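Local coordinates for protein piwi (PDB 6KR6) that binds piRNAs directly and, in complex with them, mediates repression of transposable elements, at residues Y491-D496 and S520-G525; V531-V535 and Q556-K560. One frame throughout, in Å; residues are numbered along the deposited sequence.

Both contacts belong to the lobe that holds the 5' end of the piRNA, and they follow one another along the chain. Contact 1 is a partly buried helix pair, apolar at its centre and charged at its outer edge, without a hydrogen bond between its segments. Contact 2 is fully buried yet polar, joining strand 533-537, at one edge of a four-stranded parallel sheet, to helix 546-560 around a metal ion and the guide's first nucleotides. Helix 515-528 leads into that strand, and the two contacts touch: Lys522 NZ lies 2.6 Å from Thr533 OG1, Gly525 O 3.0 Å from Val531 N, and Met495 CE packs 4.0 Å from Thr533 CG2.

Contact 1: residues Y491-D496 and S520-G525; sequences YVRAMD and SIKKRG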
loop_
_atom_site.group_PDB
_atom_site.type_symbol
_atom_site.label_atom_id
_atom_site.label_comp_id
_atom_site.label_asym_id
_atom_site.label_seq_id
_atom_site.Cartn_x
_atom_site.Cartn_y
_atom_site.Cartn_z
ATOM N N TYR A 491 36.637 -6.904 -5.347
ATOM C CA TYR A 491 35.543 -7.739 -5.834
ATOM C C TYR A 491 35.225 -7.436 -7.293
ATOM O O TYR A 491 35.002 -8.355 -8.090
ATOM C CB TYR A 491 34.295 -7.539 -4.975
ATOM C CG TYR A 491 34.249 -8.364 -3.709
ATOM C CD1 TYR A 491 34.107 -9.745 -3.762
ATOM C CD2 TYR A 491 34.315 -7.760 -2.461
ATOM C CE1 TYR A 491 34.052 -10.502 -2.607
ATOM C CE2 TYR A 491 34.260 -8.508 -1.300
ATOM C CZ TYR A 491 34.128 -9.878 -1.378
ATOM O OH TYR A 491 34.073 -10.623 -0.223
ATOM N N VAL A 492 35.190 -6.152 -7.658
ATOM C CA VAL A 492 34.863 -5.786 -9.035
ATOM C C VAL A 492 35.910 -6.333 -9.998
ATOM O O VAL A 492 35.579 -6.878 -11.061
ATOM C CB VAL A 492 34.721 -4.257 -9.161
ATOM C CG1 VAL A 492 34.561 -3.857 -10.619
ATOM C CG2 VAL A 492 33.541 -3.766 -8.339
ATOM N N ARG A 493 37.191 -6.198 -9.642
ATOM C CA ARG A 493 38.261 -6.699 -10.496
ATOM C C ARG A 493 38.215 -8.216 -10.606
ATOM O O ARG A 493 38.433 -8.771 -11.690
ATOM C CB ARG A 493 39.616 -6.239 -9.959
ATOM N N ALA A 494 37.937 -8.906 -9.496
ATOM C CA ALA A 494 37.807 -10.357 -9.549
ATOM C C ALA A 494 36.662 -10.772 -10.465
ATOM O O ALA A 494 36.801 -11.711 -11.255
ATOM C CB ALA A 494 37.608 -10.922 -8.143
ATOM N N MET A 495 35.529 -10.068 -10.387
ATOM C CA MET A 495 34.400 -10.377 -11.261
ATOM C C MET A 495 34.765 -10.168 -12.726
ATOM O O MET A 495 34.446 -11.000 -13.583
ATOM C CB MET A 495 33.191 -9.518 -10.893
ATOM C CG MET A 495 32.524 -9.876 -9.581
ATOM S SD MET A 495 30.934 -9.047 -9.395
ATOM C CE MET A 495 29.981 -9.845 -10.686
ATOM N N ASP A 496 35.411 -9.041 -13.036
ATOM C CA ASP A 496 35.752 -8.755 -14.425
ATOM C C ASP A 496 36.792 -9.729 -14.964
ATOM O O ASP A 496 36.766 -10.064 -16.155
ATOM C CB ASP A 496 36.243 -7.314 -14.567
ATOM C CG ASP A 496 35.105 -6.330 -14.755
ATOM O OD1 ASP A 496 34.176 -6.633 -15.532
ATOM O OD2 ASP A 496 35.137 -5.254 -14.120
ATOM N N SER A 520 27.403 -2.276 -5.766
ATOM C CA SER A 520 28.441 -2.291 -6.794
ATOM C C SER A 520 28.571 -3.673 -7.429
ATOM O O SER A 520 28.737 -3.790 -8.652
ATOM C CB SER A 520 29.774 -1.840 -6.201
ATOM O OG SER A 520 30.748 -1.655 -7.215
ATOM N N ILE A 521 28.490 -4.729 -6.616
ATOM C CA ILE A 521 28.564 -6.093 -7.139
ATOM C C ILE A 521 27.403 -6.360 -8.089
ATOM O O ILE A 521 27.590 -6.884 -9.196
ATOM C CB ILE A 521 28.591 -7.108 -5.982
ATOM C CG1 ILE A 521 29.951 -7.090 -5.283
ATOM C CG2 ILE A 521 28.256 -8.506 -6.482
ATOM C CD1 ILE A 521 30.036 -8.014 -4.090
ATOM N N LYS A 522 26.186 -6.002 -7.672
ATOM C CA LYS A 522 25.026 -6.237 -8.527
ATOM C C LYS A 522 25.112 -5.425 -9.814
ATOM O O LYS A 522 24.712 -5.901 -10.884
ATOM C CB LYS A 522 23.737 -5.918 -7.772
ATOM C CG LYS A 522 23.342 -6.976 -6.759
ATOM C CD LYS A 522 23.287 -8.352 -7.404
ATOM C CE LYS A 522 22.834 -9.407 -6.412
ATOM N NZ LYS A 522 22.870 -10.777 -6.995
ATOM N N LYS A 523 25.642 -4.202 -9.735
ATOM C CA LYS A 523 25.778 -3.378 -10.932
ATOM C C LYS A 523 26.780 -3.979 -11.907
ATOM O O LYS A 523 26.537 -4.002 -13.119
ATOM C CB LYS A 523 26.187 -1.957 -10.547
ATOM N N ARG A 524 27.915 -4.469 -11.403
ATOM C CA ARG A 524 28.882 -5.104 -12.293
ATOM C C ARG A 524 28.355 -6.422 -12.848
ATOM O O ARG A 524 28.737 -6.822 -13.953
ATOM C CB ARG A 524 30.210 -5.326 -11.571
ATOM C CG ARG A 524 31.041 -4.067 -11.414
ATOM C CD ARG A 524 31.317 -3.414 -12.760
ATOM N NE ARG A 524 32.105 -2.192 -12.623
ATOM C CZ ARG A 524 31.604 -1.016 -12.261
ATOM N NH1 ARG A 524 30.311 -0.897 -11.993
ATOM N NH2 ARG A 524 32.396 0.044 -12.159
ATOM N N GLY A 525 27.483 -7.103 -12.110
ATOM C CA GLY A 525 26.983 -8.387 -12.561
ATOM C C GLY A 525 25.854 -8.321 -13.570
ATOM O O GLY A 525 25.832 -9.098 -14.531
#
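Two nearly parallel helices pack side by side over the four-stranded parallel sheet here, 491-496 from helix 488-499 and 520-525 from helix 515-528. Their local axes approach to 10.1 Å and cross at -22°, with Val492 level with Ile521. Met495 contributes most: its SD lies 4.0 Å from Ile521 CG2, and its CE reaches 3.8 Å from Gly525 CA, packing on the backbone. Each helix links two strands by a beta-alpha-beta crossover of the Rossmann-like MID domain, and Tyr491 and Met495 also rest on Ile448 of the sheet below. Ile521 CD1 touches Tyr491 CG at 4.2 Å. Toward the outer edge Val492 fills the gap, its CG2 3.7 Å from Ser520 OG and its CG1 3.6 Å from Arg524 NE. Asp496 OD2 stays 4.6 Å from Arg524 NE, too far for a salt bridge; these charges pair instead with Arg529 and Asp528, respectively. Lys522 points away from 491-496 and forms a salt bridge with an RNA phosphate.

Contact 2: residues V531-V535 and Q556-K560; sequences VPTQV and QLNCK. With ZN (zinc ion), chain C; nucleotides of chain B.
Gln534, Lys560 and Pro532 carry most of this strand-to-helix contact. Residues 531-535 are extended, with strand 533-537 starting at Thr533; 556-560 is the last turn of helix 546-560, closed by Lys560 N to Gln556 O at 2.9 Å. The local axes run close to antiparallel (157°) and 9.5 Å apart, with Pro532 CA 6.2 Å from Lys560 CA and Gln534 CA 7.5 Å from Leu557 CA. Pro532 CB lies against Lys560 CB at 4.3 Å. Gln534 (chi1 t, chi2 p) sets its CB 3.7 Å from Leu557 CD2. Lys560, m at chi1 and chi2, then t and p, curls back so that NZ donates to Gln556 OE1 at 3.2 Å and weakly to Thr533 O at 3.3 Å; Gln534 OE1 is 2.7 Å from Lys560 NZ, but poorly angled for a hydrogen bond. Such a polar cluster helps form the pocket for the guide's 5' phosphate in the MID domain of Piwi-type Argonautes. Gln556, extended (chi1 and chi2 t), binds zinc through OE1 at 2.0 Å, at a site inferred to take Mg2+. The ion also holds U1 OP3 and OP2 (both 2.3 Å) and U3 OP1 (2.0 Å) of RNA chain B, and the C-terminal Leu810. Gln534 NE2 makes a weak hydrogen bond to U1 OP3 at 2.8 Å, whereas Gln556 NE2 donates one to O3' of A2 of chain B at 3.0 Å.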
loop_
_atom_site.group_PDB
_atom_site.type_symbol
_atom_site.label_atom_id
_atom_site.label_comp_id
_atom_site.label_asym_id
_atom_site.label_seq_id
_atom_site.Cartn_x
_atom_site.Cartn_y
_atom_site.Cartn_z
ATOM N N VAL A 531 25.711 -11.755 -15.898
ATOM C CA VAL A 531 25.988 -12.955 -15.125
ATOM C C VAL A 531 25.135 -12.934 -13.864
ATOM O O VAL A 531 25.257 -12.012 -13.053
ATOM C CB VAL A 531 27.477 -13.083 -14.756
ATOM C CG1 VAL A 531 27.710 -14.338 -13.927
ATOM C CG2 VAL A 531 28.341 -13.097 -16.009
ATOM N N PRO A 532 24.254 -13.913 -13.650
ATOM C CA PRO A 532 23.505 -13.963 -12.388
ATOM C C PRO A 532 24.432 -14.244 -11.215
ATOM O O PRO A 532 25.328 -15.087 -11.294
ATOM C CB PRO A 532 22.507 -15.106 -12.610
ATOM C CG PRO A 532 23.102 -15.931 -13.696
ATOM C CD PRO A 532 23.860 -14.986 -14.578
ATOM N N THR A 533 24.214 -13.518 -10.120
ATOM C CA THR A 533 25.110 -13.561 -8.975
ATOM C C THR A 533 24.337 -13.883 -7.702
ATOM O O THR A 533 23.121 -13.699 -7.620
ATOM C CB THR A 533 25.862 -12.233 -8.795
ATOM O OG1 THR A 533 24.930 -11.190 -8.487
ATOM C CG2 THR A 533 26.624 -11.873 -10.062
ATOM N N GLN A 534 25.074 -14.362 -6.701
ATOM C CA GLN A 534 24.522 -14.697 -5.396
ATOM C C GLN A 534 25.431 -14.132 -4.314
ATOM O O GLN A 534 26.652 -14.300 -4.376
ATOM C CB GLN A 534 24.376 -16.212 -5.225
ATOM C CG GLN A 534 23.904 -16.624 -3.844
ATOM C CD GLN A 534 22.581 -15.990 -3.472
ATOM O OE1 GLN A 534 21.600 -16.094 -4.209
ATOM N NE2 GLN A 534 22.548 -15.321 -2.326
ATOM N N VAL A 535 24.836 -13.467 -3.328
ATOM C CA VAL A 535 25.571 -12.843 -2.236
ATOM C C VAL A 535 25.187 -13.535 -0.936
ATOM O O VAL A 535 24.005 -13.797 -0.689
ATOM C CB VAL A 535 25.289 -11.328 -2.159
ATOM C CG1 VAL A 535 26.002 -10.707 -0.970
ATOM C CG2 VAL A 535 25.710 -10.647 -3.451
ATOM N N GLN A 556 17.208 -20.829 -4.503
ATOM C CA GLN A 556 17.436 -19.515 -5.098
ATOM C C GLN A 556 18.377 -19.605 -6.294
ATOM O O GLN A 556 18.165 -18.933 -7.306
ATOM C CB GLN A 556 17.986 -18.543 -4.051
ATOM C CG GLN A 556 18.128 -17.106 -4.552
ATOM C CD GLN A 556 18.483 -16.122 -3.447
ATOM O OE1 GLN A 556 18.615 -14.917 -3.687
ATOM N NE2 GLN A 556 18.635 -16.629 -2.229
ATOM N N LEU A 557 19.416 -20.438 -6.197
ATOM C CA LEU A 557 20.370 -20.587 -7.294
ATOM C C LEU A 557 19.723 -21.246 -8.505
ATOM O O LEU A 557 19.934 -20.811 -9.646
ATOM C CB LEU A 557 21.579 -21.402 -6.832
ATOM C CG LEU A 557 22.476 -20.814 -5.742
ATOM C CD1 LEU A 557 23.545 -21.813 -5.328
ATOM C CD2 LEU A 557 23.105 -19.514 -6.201
ATOM N N ASN A 558 18.949 -22.310 -8.275
ATOM C CA ASN A 558 18.196 -22.937 -9.356
ATOM C C ASN A 558 17.319 -21.916 -10.068
ATOM O O ASN A 558 17.215 -21.923 -11.299
ATOM C CB ASN A 558 17.346 -24.087 -8.807
ATOM C CG ASN A 558 16.848 -25.020 -9.897
ATOM O OD1 ASN A 558 17.602 -25.416 -10.783
ATOM N ND2 ASN A 558 15.569 -25.376 -9.833
ATOM N N CYS A 559 16.690 -21.015 -9.305
ATOM C CA CYS A 559 15.885 -19.967 -9.928
ATOM C C CYS A 559 16.753 -18.982 -10.704
ATOM O O CYS A 559 16.399 -18.579 -11.819
ATOM C CB CYS A 559 15.063 -19.232 -8.873
ATOM S SG CYS A 559 13.779 -20.242 -8.133
ATOM N N LYS A 560 17.885 -18.576 -10.121
ATOM C CA LYS A 560 18.819 -17.688 -10.811
ATOM C C LYS A 560 19.242 -18.263 -12.152
ATOM O O LYS A 560 19.504 -17.510 -13.098
ATOM C CB LYS A 560 20.055 -17.437 -9.944
ATOM C CG LYS A 560 19.790 -16.731 -8.626
ATOM C CD LYS A 560 19.777 -15.224 -8.776
ATOM C CE LYS A 560 19.457 -14.560 -7.451
ATOM N NZ LYS A 560 20.383 -14.978 -6.363
HETATM ZN ZN ZN C . 18.483 -12.989 -3.037
ATOM O OP3 U B 1 20.757 -13.373 -3.166
ATOM P P U B 1 21.117 -11.953 -3.362
ATOM O OP1 U B 1 22.010 -11.865 -4.543
ATOM O OP2 U B 1 19.854 -11.178 -3.365
ATOM O "O5'" U B 1 21.966 -11.477 -2.102
ATOM C "C5'" U B 1 21.357 -11.312 -0.825
ATOM C "C4'" U B 1 22.386 -11.222 0.273
ATOM O "O4'" U B 1 22.979 -9.894 0.271
ATOM C "C3'" U B 1 21.858 -11.454 1.689
ATOM O "O3'" U B 1 22.834 -12.165 2.448
ATOM C "C2'" U B 1 21.714 -10.038 2.240
ATOM O "O2'" U B 1 21.792 -9.946 3.647
ATOM C "C1'" U B 1 22.881 -9.325 1.562
ATOM N N1 U B 1 22.687 -7.872 1.423
ATOM C C2 U B 1 23.784 -7.058 1.624
ATOM O O2 U B 1 24.891 -7.495 1.885
ATOM N N3 U B 1 23.542 -5.712 1.492
ATOM C C4 U B 1 22.337 -5.108 1.197
ATOM O O4 U B 1 22.279 -3.880 1.113
ATOM C C5 U B 1 21.248 -6.019 1.015
ATOM C C6 U B 1 21.455 -7.336 1.135
ATOM P P A B 2 22.373 -13.216 3.571
ATOM O OP1 A B 2 21.569 -12.466 4.570
ATOM O OP2 A B 2 23.557 -14.001 4.002
ATOM O "O5'" A B 2 21.381 -14.202 2.809
ATOM C "C5'" A B 2 21.780 -14.924 1.653
ATOM C "C4'" A B 2 20.724 -15.930 1.278
ATOM O "O4'" A B 2 20.772 -17.025 2.224
ATOM C "C3'" A B 2 19.291 -15.410 1.352
ATOM O "O3'" A B 2 18.872 -14.811 0.136
ATOM C "C2'" A B 2 18.482 -16.646 1.721
ATOM O "O2'" A B 2 18.195 -17.417 0.565
ATOM C "C1'" A B 2 19.473 -17.425 2.584
ATOM N N9 A B 2 19.314 -17.181 4.030
ATOM C C8 A B 2 20.227 -16.566 4.851
ATOM N N7 A B 2 19.853 -16.498 6.104
ATOM C C5 A B 2 18.614 -17.122 6.112
ATOM C C6 A B 2 17.695 -17.375 7.144
ATOM N N6 A B 2 17.892 -17.015 8.415
ATOM N N1 A B 2 16.551 -18.017 6.822
ATOM C C2 A B 2 16.356 -18.378 5.548
ATOM N N3 A B 2 17.144 -18.196 4.490
ATOM C C4 A B 2 18.271 -17.556 4.843
ATOM P P U B 3 18.046 -13.435 0.141
ATOM O OP1 U B 3 17.666 -13.132 -1.263
ATOM O OP2 U B 3 18.813 -12.442 0.935
ATOM O "O5'" U B 3 16.712 -13.785 0.938
ATOM C "C5'" U B 3 15.732 -14.644 0.373
ATOM C "C4'" U B 3 14.595 -14.888 1.335
ATOM O "O4'" U B 3 15.096 -15.492 2.551
ATOM C "C3'" U B 3 13.846 -13.653 1.812
ATOM O "O3'" U B 3 12.864 -13.241 0.876
ATOM C "C2'" U B 3 13.249 -14.103 3.146
ATOM O "O2'" U B 3 12.011 -14.769 2.946
ATOM C "C1'" U B 3 14.280 -15.126 3.640
ATOM N N1 U B 3 15.126 -14.628 4.751
ATOM C C2 U B 3 14.638 -14.809 6.033
ATOM O O2 U B 3 13.562 -15.336 6.260
ATOM N N3 U B 3 15.450 -14.348 7.041
ATOM C C4 U B 3 16.680 -13.742 6.899
ATOM O O4 U B 3 17.292 -13.380 7.906
ATOM C C5 U B 3 17.121 -13.596 5.544
ATOM C C6 U B 3 16.350 -14.035 4.541
#